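Local coordinates for protein probable benzoylformate decarboxylase (Rhodococcus jostii, PDB 7ORX) that binds thiamine diphosphate together with a sodium ion, as a four-chain member of the thiamine diphosphate-dependent enzyme family, at residues Asp431-Asn435 with Val481-Phe486; Val452-Asn458 with Thr520-Thr526; Thr460-Gly466 with Asn527-Ser531. The contacts are given in a common frame with arbitrary orientation. Numbering follows the deposited sequence.

Contact 1 (Asp431-Asn435 with Val481-Phe486). With NA (sodium ion), chain J; TPP (thiamine diphosphate), chain I.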
loop_
_atom_site.group_PDB
_atom_site.type_symbol
_atom_site.label_atom_id
_atom_site.label_comp_id
_atom_site.label_asym_id
_atom_site.label_seq_id
_atom_site.Cartn_x
_atom_site.Cartn_y
_atom_site.Cartn_z
ATOM N N ASP C 431 -10.267 -25.074 -24.578
ATOM C CA ASP C 431 -9.586 -26.150 -23.809
ATOM C C ASP C 431 -8.541 -25.568 -22.846
ATOM O O ASP C 431 -8.294 -26.170 -21.780
ATOM C CB ASP C 431 -9.003 -27.214 -24.751
ATOM C CG ASP C 431 -7.902 -26.787 -25.725
ATOM O OD1 ASP C 431 -7.942 -25.597 -26.247
ATOM O OD2 ASP C 431 -7.020 -27.659 -25.965
ATOM N N GLY C 432 -7.916 -24.459 -23.200
ATOM C CA GLY C 432 -6.998 -23.755 -22.288
ATOM C C GLY C 432 -7.747 -23.155 -21.109
ATOM O O GLY C 432 -7.416 -23.515 -19.987
ATOM N N SER C 433 -8.708 -22.271 -21.386
ATOM C CA SER C 433 -9.530 -21.517 -20.398
ATOM C C SER C 433 -10.215 -22.450 -19.405
ATOM O O SER C 433 -10.356 -22.064 -18.237
ATOM C CB SER C 433 -10.568 -20.719 -21.084
ATOM O OG SER C 433 -9.949 -19.817 -21.987
ATOM N N ALA C 434 -10.665 -23.621 -19.859
ATOM C CA ALA C 434 -11.520 -24.471 -19.021
ATOM C C ALA C 434 -10.738 -24.906 -17.784
ATOM O O ALA C 434 -11.362 -25.094 -16.774
ATOM C CB ALA C 434 -11.992 -25.648 -19.801
ATOM N N ASN C 435 -9.428 -25.053 -17.851
ATOM C CA ASN C 435 -8.635 -25.636 -16.738
ATOM C C ASN C 435 -8.543 -24.656 -15.567
ATOM O O ASN C 435 -8.320 -25.106 -14.424
ATOM C CB ASN C 435 -7.227 -26.022 -17.194
ATOM C CG ASN C 435 -7.280 -27.095 -18.244
ATOM O OD1 ASN C 435 -7.860 -28.138 -18.001
ATOM N ND2 ASN C 435 -6.768 -26.792 -19.424
ATOM N N VAL C 481 -1.561 -27.551 -25.276
ATOM C CA VAL C 481 -2.170 -28.256 -24.113
ATOM C C VAL C 481 -2.804 -29.562 -24.601
ATOM O O VAL C 481 -4.017 -29.767 -24.480
ATOM C CB VAL C 481 -3.123 -27.315 -23.330
ATOM C CG1 VAL C 481 -2.363 -26.103 -22.797
ATOM C CG2 VAL C 481 -4.333 -26.860 -24.139
ATOM N N PRO C 482 -1.981 -30.503 -25.145
ATOM C CA PRO C 482 -2.461 -31.830 -25.572
ATOM C C PRO C 482 -2.664 -32.777 -24.378
ATOM O O PRO C 482 -2.072 -32.538 -23.363
ATOM C CB PRO C 482 -1.324 -32.328 -26.487
ATOM C CG PRO C 482 -0.072 -31.745 -25.856
ATOM C CD PRO C 482 -0.522 -30.366 -25.382
ATOM N N GLY C 483 -3.487 -33.807 -24.527
ATOM C CA GLY C 483 -3.604 -34.932 -23.575
ATOM C C GLY C 483 -4.549 -34.627 -22.422
ATOM O O GLY C 483 -4.254 -35.117 -21.308
ATOM N N ILE C 484 -5.618 -33.837 -22.664
ATOM C CA ILE C 484 -6.713 -33.534 -21.702
ATOM C C ILE C 484 -8.016 -34.110 -22.253
ATOM O O ILE C 484 -8.423 -33.686 -23.351
ATOM C CB ILE C 484 -6.859 -32.019 -21.510
ATOM C CG1 ILE C 484 -5.551 -31.400 -21.017
ATOM C CG2 ILE C 484 -8.060 -31.670 -20.616
ATOM C CD1 ILE C 484 -5.606 -29.879 -20.952
ATOM N N ASP C 485 -8.686 -34.978 -21.494
ATOM C CA ASP C 485 -10.036 -35.491 -21.835
ATOM C C ASP C 485 -11.065 -34.792 -20.936
ATOM O O ASP C 485 -11.199 -35.207 -19.780
ATOM C CB ASP C 485 -10.098 -37.008 -21.686
ATOM C CG ASP C 485 -11.343 -37.651 -22.301
ATOM O OD1 ASP C 485 -12.247 -36.894 -22.690
ATOM O OD2 ASP C 485 -11.400 -38.918 -22.421
ATOM N N PHE C 486 -11.800 -33.812 -21.462
ATOM C CA PHE C 486 -12.816 -33.013 -20.717
ATOM C C PHE C 486 -14.016 -33.869 -20.339
ATOM O O PHE C 486 -14.685 -33.538 -19.376
ATOM C CB PHE C 486 -13.247 -31.790 -21.527
ATOM C CG PHE C 486 -12.119 -30.803 -21.603
ATOM C CD1 PHE C 486 -11.908 -29.900 -20.577
ATOM C CD2 PHE C 486 -11.192 -30.868 -22.628
ATOM C CE1 PHE C 486 -10.841 -29.027 -20.619
ATOM C CE2 PHE C 486 -10.114 -30.006 -22.662
ATOM C CZ PHE C 486 -9.942 -29.085 -21.652
HETATM NA NA NA J . -7.385 -23.934 -27.485
HETATM N "N1'" TPP I . -3.396 -16.793 -17.671
HETATM C "C2'" TPP I . -4.535 -16.168 -17.349
HETATM C CM2 TPP I . -5.062 -16.334 -15.961
HETATM N "N3'" TPP I . -5.234 -15.393 -18.177
HETATM C "C4'" TPP I . -4.756 -15.224 -19.421
HETATM N "N4'" TPP I . -5.478 -14.434 -20.227
HETATM C "C5'" TPP I . -3.569 -15.855 -19.862
HETATM C "C6'" TPP I . -2.925 -16.625 -18.913
HETATM C "C7'" TPP I . -3.019 -15.703 -21.272
HETATM N N3 TPP I . -3.858 -16.342 -22.314
HETATM C C2 TPP I . -4.568 -15.625 -23.190
HETATM S S1 TPP I . -5.387 -16.592 -24.347
HETATM C C5 TPP I . -4.719 -18.011 -23.598
HETATM C C4 TPP I . -3.996 -17.722 -22.485
HETATM C CM4 TPP I . -3.367 -18.724 -21.561
HETATM C C6 TPP I . -4.919 -19.368 -24.214
HETATM C C7 TPP I . -6.217 -20.017 -23.830
HETATM O O7 TPP I . -6.891 -20.346 -25.059
HETATM P PA TPP I . -8.077 -21.414 -25.095
HETATM O O1A TPP I . -9.075 -21.396 -23.983
HETATM O O2A TPP I . -7.376 -22.712 -25.314
HETATM O O3A TPP I . -8.765 -20.856 -26.432
HETATM P PB TPP I . -8.128 -20.687 -27.922
HETATM O O1B TPP I . -9.220 -20.154 -28.836
HETATM O O2B TPP I . -6.943 -19.753 -27.804
HETATM O O3B TPP I . -7.707 -22.093 -28.292
HETATM O O HOH W 1 -9.711 -23.938 -27.922
#

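Contact 2 (Val452-Asn458 with Thr520-Thr526). With NA (sodium ion), chain J; TPP (thiamine diphosphate), chain I.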
loop_
_atom_site.group_PDB
_atom_site.type_symbol
_atom_site.label_atom_id
_atom_site.label_comp_id
_atom_site.label_asym_id
_atom_site.label_seq_id
_atom_site.Cartn_x
_atom_site.Cartn_y
_atom_site.Cartn_z
ATOM N N VAL C 452 -25.289 -25.561 -20.046
ATOM C CA VAL C 452 -24.588 -26.301 -21.114
ATOM C C VAL C 452 -23.194 -25.703 -21.309
ATOM O O VAL C 452 -23.109 -24.503 -21.605
ATOM C CB VAL C 452 -25.433 -26.229 -22.388
ATOM C CG1 VAL C 452 -24.744 -26.968 -23.534
ATOM C CG2 VAL C 452 -26.860 -26.718 -22.098
ATOM N N ILE C 453 -22.161 -26.522 -21.152
ATOM C CA ILE C 453 -20.740 -26.136 -21.331
ATOM C C ILE C 453 -20.213 -26.790 -22.614
ATOM O O ILE C 453 -20.182 -28.023 -22.695
ATOM C CB ILE C 453 -19.943 -26.561 -20.090
ATOM C CG1 ILE C 453 -20.490 -25.910 -18.814
ATOM C CG2 ILE C 453 -18.472 -26.250 -20.240
ATOM C CD1 ILE C 453 -20.378 -24.416 -18.797
ATOM N N ILE C 454 -19.797 -25.984 -23.584
ATOM C CA ILE C 454 -19.148 -26.455 -24.829
ATOM C C ILE C 454 -17.676 -26.105 -24.738
ATOM O O ILE C 454 -17.348 -24.915 -24.746
ATOM C CB ILE C 454 -19.812 -25.814 -26.046
ATOM C CG1 ILE C 454 -21.286 -26.198 -26.118
ATOM C CG2 ILE C 454 -19.063 -26.181 -27.294
ATOM C CD1 ILE C 454 -22.067 -25.418 -27.173
ATOM N N ILE C 455 -16.825 -27.108 -24.604
ATOM C CA ILE C 455 -15.350 -26.937 -24.649
ATOM C C ILE C 455 -14.967 -26.934 -26.126
ATOM O O ILE C 455 -15.244 -27.909 -26.753
ATOM C CB ILE C 455 -14.649 -28.079 -23.897
ATOM C CG1 ILE C 455 -15.113 -28.223 -22.443
ATOM C CG2 ILE C 455 -13.158 -27.906 -23.981
ATOM C CD1 ILE C 455 -15.054 -26.961 -21.652
ATOM N N LEU C 456 -14.416 -25.856 -26.661
ATOM C CA LEU C 456 -13.834 -25.836 -28.009
ATOM C C LEU C 456 -12.397 -26.276 -27.825
ATOM O O LEU C 456 -11.618 -25.471 -27.326
ATOM C CB LEU C 456 -13.874 -24.438 -28.600
ATOM C CG LEU C 456 -15.239 -23.987 -29.089
ATOM C CD1 LEU C 456 -16.123 -23.627 -27.937
ATOM C CD2 LEU C 456 -15.136 -22.756 -29.956
ATOM N N ASN C 457 -12.110 -27.535 -28.150
ATOM C CA ASN C 457 -10.799 -28.175 -27.905
ATOM C C ASN C 457 -9.990 -28.191 -29.202
ATOM O O ASN C 457 -10.228 -29.105 -30.019
ATOM C CB ASN C 457 -10.968 -29.602 -27.389
ATOM C CG ASN C 457 -9.633 -30.274 -27.120
ATOM O OD1 ASN C 457 -8.589 -29.772 -27.531
ATOM N ND2 ASN C 457 -9.657 -31.385 -26.400
ATOM N N ASN C 458 -9.034 -27.271 -29.357
ATOM C CA ASN C 458 -8.115 -27.256 -30.515
ATOM C C ASN C 458 -6.703 -27.703 -30.088
ATOM O O ASN C 458 -5.778 -27.583 -30.896
ATOM C CB ASN C 458 -8.221 -25.950 -31.308
ATOM C CG ASN C 458 -7.928 -24.681 -30.568
ATOM O OD1 ASN C 458 -7.439 -24.714 -29.451
ATOM N ND2 ASN C 458 -8.243 -23.566 -31.209
ATOM N N THR C 520 -24.498 -30.378 -18.428
ATOM C CA THR C 520 -24.014 -31.202 -19.567
ATOM C C THR C 520 -22.804 -30.506 -20.170
ATOM O O THR C 520 -22.811 -29.263 -20.245
ATOM C CB THR C 520 -25.106 -31.347 -20.627
ATOM O OG1 THR C 520 -25.720 -30.064 -20.757
ATOM C CG2 THR C 520 -26.150 -32.351 -20.210
ATOM N N LEU C 521 -21.806 -31.280 -20.543
ATOM C CA LEU C 521 -20.584 -30.794 -21.197
ATOM C C LEU C 521 -20.475 -31.476 -22.544
ATOM O O LEU C 521 -20.533 -32.707 -22.576
ATOM C CB LEU C 521 -19.382 -31.166 -20.339
ATOM C CG LEU C 521 -18.058 -30.688 -20.910
ATOM C CD1 LEU C 521 -17.181 -30.099 -19.813
ATOM C CD2 LEU C 521 -17.356 -31.794 -21.661
ATOM N N ILE C 522 -20.275 -30.710 -23.603
ATOM C CA ILE C 522 -19.934 -31.249 -24.946
ATOM C C ILE C 522 -18.504 -30.842 -25.249
ATOM O O ILE C 522 -18.263 -29.670 -25.288
ATOM C CB ILE C 522 -20.891 -30.677 -25.987
ATOM C CG1 ILE C 522 -22.321 -31.128 -25.725
ATOM C CG2 ILE C 522 -20.447 -31.033 -27.371
ATOM C CD1 ILE C 522 -23.345 -30.192 -26.326
ATOM N N GLU C 523 -17.598 -31.788 -25.476
ATOM C CA GLU C 523 -16.224 -31.479 -25.914
ATOM C C GLU C 523 -16.248 -31.531 -27.428
ATOM O O GLU C 523 -16.479 -32.575 -27.938
ATOM C CB GLU C 523 -15.225 -32.456 -25.320
ATOM C CG GLU C 523 -13.809 -32.182 -25.770
ATOM C CD GLU C 523 -12.775 -33.244 -25.370
ATOM O OE1 GLU C 523 -13.114 -34.127 -24.542
ATOM O OE2 GLU C 523 -11.618 -33.199 -25.880
ATOM N N VAL C 524 -16.136 -30.413 -28.110
ATOM C CA VAL C 524 -16.089 -30.345 -29.592
ATOM C C VAL C 524 -14.621 -30.332 -29.960
ATOM O O VAL C 524 -13.921 -29.505 -29.420
ATOM C CB VAL C 524 -16.757 -29.073 -30.132
ATOM C CG1 VAL C 524 -16.643 -28.988 -31.634
ATOM C CG2 VAL C 524 -18.204 -28.983 -29.696
ATOM N N ARG C 525 -14.190 -31.195 -30.863
ATOM C CA ARG C 525 -12.851 -31.108 -31.481
ATOM C C ARG C 525 -12.930 -30.019 -32.551
ATOM O O ARG C 525 -13.778 -30.132 -33.462
ATOM C CB ARG C 525 -12.435 -32.470 -32.046
ATOM C CG ARG C 525 -10.936 -32.599 -32.224
ATOM C CD ARG C 525 -10.546 -32.617 -33.686
ATOM N NE ARG C 525 -10.419 -33.983 -34.212
ATOM C CZ ARG C 525 -9.272 -34.642 -34.434
ATOM N NH1 ARG C 525 -8.105 -34.077 -34.162
ATOM N NH2 ARG C 525 -9.296 -35.873 -34.940
ATOM N N THR C 526 -12.097 -28.984 -32.431
ATOM C CA THR C 526 -12.075 -27.807 -33.342
ATOM C C THR C 526 -10.731 -27.728 -34.066
ATOM O O THR C 526 -9.756 -28.377 -33.589
ATOM C CB THR C 526 -12.353 -26.495 -32.596
ATOM O OG1 THR C 526 -11.359 -26.335 -31.588
ATOM C CG2 THR C 526 -13.740 -26.445 -31.985
HETATM NA NA NA J . -7.385 -23.934 -27.485
HETATM N "N1'" TPP I . -3.396 -16.793 -17.671
HETATM C "C2'" TPP I . -4.535 -16.168 -17.349
HETATM C CM2 TPP I . -5.062 -16.334 -15.961
HETATM N "N3'" TPP I . -5.234 -15.393 -18.177
HETATM C "C4'" TPP I . -4.756 -15.224 -19.421
HETATM N "N4'" TPP I . -5.478 -14.434 -20.227
HETATM C "C5'" TPP I . -3.569 -15.855 -19.862
HETATM C "C6'" TPP I . -2.925 -16.625 -18.913
HETATM C "C7'" TPP I . -3.019 -15.703 -21.272
HETATM N N3 TPP I . -3.858 -16.342 -22.314
HETATM C C2 TPP I . -4.568 -15.625 -23.190
HETATM S S1 TPP I . -5.387 -16.592 -24.347
HETATM C C5 TPP I . -4.719 -18.011 -23.598
HETATM C C4 TPP I . -3.996 -17.722 -22.485
HETATM C CM4 TPP I . -3.367 -18.724 -21.561
HETATM C C6 TPP I . -4.919 -19.368 -24.214
HETATM C C7 TPP I . -6.217 -20.017 -23.830
HETATM O O7 TPP I . -6.891 -20.346 -25.059
HETATM P PA TPP I . -8.077 -21.414 -25.095
HETATM O O1A TPP I . -9.075 -21.396 -23.983
HETATM O O2A TPP I . -7.376 -22.712 -25.314
HETATM O O3A TPP I . -8.765 -20.856 -26.432
HETATM P PB TPP I . -8.128 -20.687 -27.922
HETATM O O1B TPP I . -9.220 -20.154 -28.836
HETATM O O2B TPP I . -6.943 -19.753 -27.804
HETATM O O3B TPP I . -7.707 -22.093 -28.292
HETATM O O HOH W 1 -9.711 -23.938 -27.922
#

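Contact 3 (Thr460-Gly466 with Asn527-Ser531). With NA (sodium ion), chain J; TPP (thiamine diphosphate), chain I.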
loop_
_atom_site.group_PDB
_atom_site.type_symbol
_atom_site.label_atom_id
_atom_site.label_comp_id
_atom_site.label_asym_id
_atom_site.label_seq_id
_atom_site.Cartn_x
_atom_site.Cartn_y
_atom_site.Cartn_z
ATOM N N THR C 460 -4.536 -26.600 -28.081
ATOM C CA THR C 460 -3.564 -25.479 -28.069
ATOM C C THR C 460 -4.142 -24.237 -27.349
ATOM O O THR C 460 -5.398 -24.108 -27.174
ATOM C CB THR C 460 -3.131 -25.186 -29.510
ATOM O OG1 THR C 460 -1.919 -24.431 -29.523
ATOM C CG2 THR C 460 -4.179 -24.439 -30.299
ATOM N N TYR C 461 -3.238 -23.342 -26.946
ATOM C CA TYR C 461 -3.520 -21.920 -26.629
ATOM C C TYR C 461 -3.506 -21.139 -27.945
ATOM O O TYR C 461 -2.471 -20.584 -28.323
ATOM C CB TYR C 461 -2.492 -21.381 -25.625
ATOM C CG TYR C 461 -2.540 -21.963 -24.231
ATOM C CD1 TYR C 461 -3.728 -22.334 -23.625
ATOM C CD2 TYR C 461 -1.381 -22.072 -23.486
ATOM C CE1 TYR C 461 -3.758 -22.817 -22.329
ATOM C CE2 TYR C 461 -1.396 -22.551 -22.183
ATOM C CZ TYR C 461 -2.593 -22.921 -21.595
ATOM O OH TYR C 461 -2.638 -23.370 -20.301
ATOM N N GLY C 462 -4.627 -21.151 -28.653
ATOM C CA GLY C 462 -4.733 -20.641 -30.035
ATOM C C GLY C 462 -4.407 -19.162 -30.149
ATOM O O GLY C 462 -3.612 -18.818 -31.040
ATOM N N ALA C 463 -4.983 -18.304 -29.292
ATOM C CA ALA C 463 -4.818 -16.830 -29.369
ATOM C C ALA C 463 -3.355 -16.451 -29.108
ATOM O O ALA C 463 -2.951 -15.397 -29.615
ATOM C CB ALA C 463 -5.755 -16.128 -28.404
ATOM N N LEU C 464 -2.602 -17.274 -28.361
ATOM C CA LEU C 464 -1.150 -17.080 -28.068
ATOM C C LEU C 464 -0.285 -17.470 -29.261
ATOM O O LEU C 464 0.834 -16.934 -29.335
ATOM C CB LEU C 464 -0.716 -17.909 -26.853
ATOM C CG LEU C 464 -1.153 -17.396 -25.487
ATOM C CD1 LEU C 464 -0.298 -18.063 -24.416
ATOM C CD2 LEU C 464 -1.079 -15.862 -25.419
ATOM N N ARG C 465 -0.747 -18.414 -30.099
ATOM C CA ARG C 465 -0.143 -18.701 -31.428
ATOM C C ARG C 465 -0.423 -17.530 -32.373
ATOM O O ARG C 465 0.513 -17.146 -33.082
ATOM C CB ARG C 465 -0.671 -20.012 -31.999
ATOM C CG ARG C 465 -0.184 -21.252 -31.263
ATOM C CD ARG C 465 -0.447 -22.499 -32.091
ATOM N NE ARG C 465 0.278 -23.615 -31.516
ATOM C CZ ARG C 465 1.580 -23.805 -31.643
ATOM N NH1 ARG C 465 2.316 -22.954 -32.339
ATOM N NH2 ARG C 465 2.152 -24.830 -31.038
ATOM N N GLY C 466 -1.649 -16.964 -32.339
ATOM C CA GLY C 466 -2.060 -15.686 -32.989
ATOM C C GLY C 466 -1.116 -14.530 -32.688
ATOM O O GLY C 466 -0.775 -13.777 -33.617
ATOM N N ASN C 527 -10.691 -26.975 -35.171
ATOM C CA ASN C 527 -9.485 -26.782 -36.023
ATOM C C ASN C 527 -8.900 -25.393 -35.783
ATOM O O ASN C 527 -9.677 -24.341 -35.781
ATOM C CB ASN C 527 -9.774 -26.909 -37.520
ATOM C CG ASN C 527 -10.722 -28.043 -37.830
ATOM O OD1 ASN C 527 -10.537 -29.174 -37.353
ATOM N ND2 ASN C 527 -11.745 -27.731 -38.605
ATOM N N PHE C 528 -7.578 -25.379 -35.614
ATOM C CA PHE C 528 -6.772 -24.148 -35.474
ATOM C C PHE C 528 -5.962 -24.002 -36.763
ATOM O O PHE C 528 -5.212 -24.972 -37.054
ATOM C CB PHE C 528 -5.918 -24.177 -34.195
ATOM C CG PHE C 528 -5.173 -22.882 -34.001
ATOM C CD1 PHE C 528 -5.875 -21.693 -33.815
ATOM C CD2 PHE C 528 -3.789 -22.836 -34.101
ATOM C CE1 PHE C 528 -5.206 -20.485 -33.707
ATOM C CE2 PHE C 528 -3.127 -21.624 -34.002
ATOM C CZ PHE C 528 -3.833 -20.451 -33.806
ATOM N N ASP C 529 -6.127 -22.869 -37.470
ATOM C CA ASP C 529 -5.351 -22.454 -38.681
ATOM C C ASP C 529 -3.843 -22.320 -38.382
ATOM O O ASP C 529 -3.438 -21.348 -37.687
ATOM C CB ASP C 529 -5.846 -21.119 -39.267
ATOM C CG ASP C 529 -7.223 -21.179 -39.901
ATOM O OD1 ASP C 529 -8.168 -20.829 -39.167
ATOM O OD2 ASP C 529 -7.341 -21.579 -41.108
ATOM N N GLU C 530 -3.036 -23.277 -38.886
ATOM C CA GLU C 530 -1.545 -23.312 -38.798
ATOM C C GLU C 530 -0.969 -22.839 -40.144
ATOM O O GLU C 530 0.240 -22.483 -40.172
ATOM C CB GLU C 530 -1.054 -24.700 -38.331
ATOM C CG GLU C 530 -1.608 -25.085 -36.957
ATOM C CD GLU C 530 -0.696 -25.903 -36.050
ATOM O OE1 GLU C 530 -0.685 -25.635 -34.818
ATOM O OE2 GLU C 530 0.006 -26.795 -36.587
ATOM N N SER C 531 -1.780 -22.841 -41.224
ATOM C CA SER C 531 -1.588 -22.069 -42.497
ATOM C C SER C 531 -2.585 -20.892 -42.541
ATOM O O SER C 531 -2.344 -19.831 -43.129
ATOM C CB SER C 531 -1.744 -22.930 -43.765
ATOM O OG SER C 531 -0.495 -23.303 -44.341
ATOM O OXT SER C 531 -3.689 -20.957 -41.998
HETATM NA NA NA J . -7.385 -23.934 -27.485
HETATM N "N1'" TPP I . -3.396 -16.793 -17.671
HETATM C "C2'" TPP I . -4.535 -16.168 -17.349
HETATM C CM2 TPP I . -5.062 -16.334 -15.961
HETATM N "N3'" TPP I . -5.234 -15.393 -18.177
HETATM C "C4'" TPP I . -4.756 -15.224 -19.421
HETATM N "N4'" TPP I . -5.478 -14.434 -20.227
HETATM C "C5'" TPP I . -3.569 -15.855 -19.862
HETATM C "C6'" TPP I . -2.925 -16.625 -18.913
HETATM C "C7'" TPP I . -3.019 -15.703 -21.272
HETATM N N3 TPP I . -3.858 -16.342 -22.314
HETATM C C2 TPP I . -4.568 -15.625 -23.190
HETATM S S1 TPP I . -5.387 -16.592 -24.347
HETATM C C5 TPP I . -4.719 -18.011 -23.598
HETATM C C4 TPP I . -3.996 -17.722 -22.485
HETATM C CM4 TPP I . -3.367 -18.724 -21.561
HETATM C C6 TPP I . -4.919 -19.368 -24.214
HETATM C C7 TPP I . -6.217 -20.017 -23.830
HETATM O O7 TPP I . -6.891 -20.346 -25.059
HETATM P PA TPP I . -8.077 -21.414 -25.095
HETATM O O1A TPP I . -9.075 -21.396 -23.983
HETATM O O2A TPP I . -7.376 -22.712 -25.314
HETATM O O3A TPP I . -8.765 -20.856 -26.432
HETATM P PB TPP I . -8.128 -20.687 -27.922
HETATM O O1B TPP I . -9.220 -20.154 -28.836
HETATM O O2B TPP I . -6.943 -19.753 -27.804
HETATM O O3B TPP I . -7.707 -22.093 -28.292
HETATM O O HOH W 1 -9.711 -23.938 -27.922
#

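Contact 1 (Asp431-Asn435 with Val481-Phe486)
Here the cofactor-binding turn 431-435 is backed by 481-486, a loop that does not itself touch the cofactor. V481 opens it by pressing CG2 to 3.3 Å from OD2 of D431, while OD1 of the same carboxylate reaches the sodium ion at 2.1 Å. P482 and G483 then swing away from the turn; the carbonyl of P482 accepts a hydrogen bond from W442 of the second subunit, and G483 bends the chain with a positive phi. The segment they leave behind, 431-435, carries the Asp-Gly of the GDG signature that starts the thiamine diphosphate-binding motif: the amides G432 N and S433 N each donate to the diphosphate at 2.8 Å, to TPP O2A and O1A respectively, and a CB on G432 would clash with O2A. I484 returns to the turn, its CD1 3.6 Å from ND2 of N435, a residue whose OD1 is hydrogen-bonded to Y493 of the second subunit. D485 is the N-cap of helix 486-493. F486, the first residue of that helix, turns its ring edge to the D431 carbonyl (CZ to O 3.4 Å) and packs CE1 against A434 CB at 3.7 Å.

Contact 2 (Val452-Asn458 with Thr520-Thr526)
The shortest polar link between these strands joins two side chains: N457 ND2 donates to E523 OE2 at 2.7 Å. The other carboxylate oxygen of E523 receives a weak hydrogen bond from the backbone of F486, so this glutamate ties the strand pair to the start of helix 486-493. Beneath lies a textbook parallel ladder. I453, I455 and N457 each use both backbone groups: I453 N to T520 O (3.0 Å), I522 N to I453 O (2.8 Å), I455 N to I522 O (3.0 Å), V524 N to I455 O (3.0 Å), N457 N to V524 O (3.0 Å) and T526 N to N457 O (3.1 Å). The alternate residues turn their backbones the other way, and at the C-terminal end L456 O accepts a hydrogen bond from a water 2.5 Å away, which is itself a ligand of the sodium ion. N458, the next residue but one, is part of the sodium site, so the strand delivers its end to the metal. The axes diverge by only 18°, and the closest apolar contacts run diagonally, to a side chain two residues from the bridge partner: I454 CG2 meets V524 CG2 at 3.8 Å on the face shared with V452, L456 and I522, while I455 CG1 meets L521 CD1 at 3.8 Å on the other. Helices 358-368 and 503-515 cover the first of these faces and helix 486-493 the second, as in an alpha/beta/alpha sandwich. Strand 425-430 bonds to the far edge of 452-457, strand 496-500 lies beyond 520-525, and both strands are thus interior to the parallel sheet.

Contact 3 (Thr460-Gly466 with Asn527-Ser531)
A glycine lying on an aromatic ring is the oddity of this contact: G462 CA sits over the face of F528, 4.0 Å from the ring centroid and 23° off its normal, a CH-pi interaction. The fit is close, since a CB at this position would come within 3.3 Å of F528 CE1 and would also be crowded by the diphosphate oxygen O3B. Around the same ring gather G462 O, 3.2 Å from F528 CZ, R465 CD, 3.4 Å from CE2, and T460 CG2, 4.1 Å from CG. Farther along the C-terminal tail, E530 OE1 lies over the guanidinium of R465, 4.0 Å from NE; this long salt bridge rests on charge alone, and D480 is the arginine's stronger partner. F528 therefore packs the chain's last residues against the first turn of helix 462-470, on whose N-terminal side the cofactor is held. There A463 N donates to TPP O2B at 2.9 Å and G462 N, weakly, to O3B at 3.2 Å. T460 O coordinates the sodium ion at 2.0 Å. Y461 lays a ring face against the thiazolium methyl CM4 and is hydrogen-bonded through its hydroxyl to N26 of the second subunit. This arrangement, following the Asn-Asn that ends the GDG...NN motif, is how thiamine diphosphate enzymes hold the diphosphate and its metal.

How the contacts relate
The chain passes through 431-435, 452-458 and 460-466 in turn before 481-486 returns to the first, closing contact 1 across 45 intervening residues. Segment 520-526 then pairs with 452-458, closing contact 2 over 61, and 527-531 reaches 460-466, closing contact 3 over 60. Since the three partners come in the same order as the three openers, every pair of loops crosses and none nests. Contacts 1 and 2 are nearest, their centres about 10 Å apart, with a probable hydrogen bond from D431 N to L456 O. The three contacts together join turn, central strands, helix and C-terminal tail around one sodium ion, to which each contributes one residue: D431, N458 and T460.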